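Local atomic coordinates of azurocidin (Homo sapiens, PDB entry 1A7S), a protein that binds heparin, kills many Gram-negative bacteria, probably through affinity for their lipopolysaccharide, and attracts monocytes and fibroblasts, as a neutrophil-granule homologue of serine proteases. Residues N157-G162 with T177-E182. Numbering follows the deposited sequence.
With EOH (ethanol), chain G.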
# COMPACT_ATOMS: atom_id res chain seq x y z
N ASN A 157 -12.28 6.95 9.68
CA ASN A 157 -12.00 5.86 8.72
C ASN A 157 -10.52 5.76 8.32
O ASN A 157 -10.14 4.77 7.70
CB ASN A 157 -12.79 6.15 7.41
CG ASN A 157 -13.05 4.93 6.61
OD1 ASN A 157 -12.61 4.82 5.45
ND2 ASN A 157 -13.75 3.99 7.20
N ASN A 158 -9.75 6.78 8.65
CA ASN A 158 -8.38 6.91 8.22
C ASN A 158 -7.41 7.00 9.36
O ASN A 158 -7.78 7.33 10.50
CB ASN A 158 -8.21 8.17 7.34
CG ASN A 158 -8.98 8.01 6.02
OD1 ASN A 158 -8.45 7.36 5.04
ND2 ASN A 158 -10.10 8.54 5.92
N VAL A 159 -6.15 6.75 9.06
CA VAL A 159 -5.00 7.12 9.87
C VAL A 159 -4.24 8.16 9.00
O VAL A 159 -4.06 7.94 7.81
CB VAL A 159 -4.04 5.92 10.11
CG1 VAL A 159 -2.78 6.42 10.85
CG2 VAL A 159 -4.71 4.85 10.91
N CYS A 160 -3.99 9.32 9.58
CA CYS A 160 -3.37 10.42 8.86
C CYS A 160 -1.97 10.68 9.38
O CYS A 160 -1.69 10.48 10.55
CB CYS A 160 -4.18 11.69 8.99
SG CYS A 160 -5.81 11.59 8.29
N THR A 161 -1.10 11.11 8.42
CA THR A 161 0.28 11.36 8.77
C THR A 161 0.78 12.64 8.18
O THR A 161 0.21 13.20 7.24
CB THR A 161 1.21 10.22 8.30
OG1 THR A 161 1.21 10.17 6.85
CG2 THR A 161 0.75 8.88 8.79
N GLY A 162 1.86 13.13 8.79
CA GLY A 162 2.54 14.30 8.29
C GLY A 162 4.03 14.16 8.52
O GLY A 162 4.52 13.21 9.18
N THR A 177 -0.04 1.64 -1.28
CA THR A 177 1.13 1.21 -0.53
C THR A 177 0.91 1.28 0.96
O THR A 177 0.13 2.12 1.44
CB THR A 177 2.38 2.03 -1.00
OG1 THR A 177 3.52 1.21 -0.90
CG2 THR A 177 2.56 3.30 -0.21
N PRO A 178 1.50 0.42 1.76
CA PRO A 178 1.18 0.38 3.18
C PRO A 178 1.92 1.45 3.98
O PRO A 178 3.04 1.83 3.73
CB PRO A 178 1.67 -1.02 3.58
CG PRO A 178 2.82 -1.30 2.65
CD PRO A 178 2.38 -0.70 1.33
N LEU A 179 1.25 1.84 5.03
CA LEU A 179 1.84 2.64 6.13
C LEU A 179 2.23 1.62 7.21
O LEU A 179 1.35 0.89 7.69
CB LEU A 179 0.77 3.62 6.70
CG LEU A 179 1.28 4.41 7.93
CD1 LEU A 179 2.31 5.43 7.49
CD2 LEU A 179 0.10 5.09 8.62
N VAL A 180 3.53 1.57 7.57
CA VAL A 180 4.02 0.64 8.53
C VAL A 180 4.41 1.38 9.82
O VAL A 180 5.24 2.26 9.77
CB VAL A 180 5.23 -0.15 8.02
CG1 VAL A 180 5.72 -1.08 9.06
CG2 VAL A 180 4.79 -0.92 6.74
N CYS A 181 3.78 0.99 10.89
CA CYS A 181 4.07 1.56 12.21
C CYS A 181 4.25 0.38 13.16
O CYS A 181 3.41 -0.50 13.19
CB CYS A 181 2.93 2.47 12.73
SG CYS A 181 2.19 3.60 11.58
N GLU A 182 5.33 0.37 13.94
CA GLU A 182 5.55 -0.63 14.94
C GLU A 182 5.43 -2.07 14.36
O GLU A 182 4.87 -2.96 14.93
CB GLU A 182 4.58 -0.49 16.13
CG GLU A 182 4.48 0.89 16.73
CD GLU A 182 3.46 1.18 17.80
OE1 GLU A 182 2.28 0.80 17.78
OE2 GLU A 182 3.86 1.98 18.66
C1 EOH G . 6.22 0.47 3.63
C2 EOH G . 6.94 1.19 4.70
O EOH G . 5.44 1.25 2.65
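With chi1 of Leu-179 at 175°, its CG stands opposite the backbone N and carries both methyls out toward Val-159 and Thr-161 of strand 158-162. Val-159 crosses the leucine at a slant, CG1 lying 3.9 Å from Leu-179 CD2. Thr-161 meets the same leucine end-on: its CG2 is 3.8 Å from Leu-179 CD2 and 4.0 Å from Leu-179 CD1. The threonine presents its methyl to the leucine, CG2 lying anti to its own carbonyl carbon. Such packing illustrates how a beta-barrel is filled: in the C-terminal barrel of the chymotrypsin-like fold, strands 158-162 and 178-181 exchange no hydrogen bonds and face each other across the interior, the CA atoms of Val-159 and Leu-179 being 9.0 Å apart. Val-146 and Phe-203, from strands on the same sheet, also touch Thr-161 and Leu-179. Cys-160, pointing away from this interior, is disulfide-bonded to Cys-154, whereas Cys-181 joins Cys-123. Next to Pro-178 and Val-180, an ethanol molecule, probably from the crystallisation liquor, donates a hydrogen bond to Pro-178 O (2.7 Å from the ethanol O), is also hydrogen-bonded to Ala-126 N, and rests its C2 3.6 Å from Val-180 CG2.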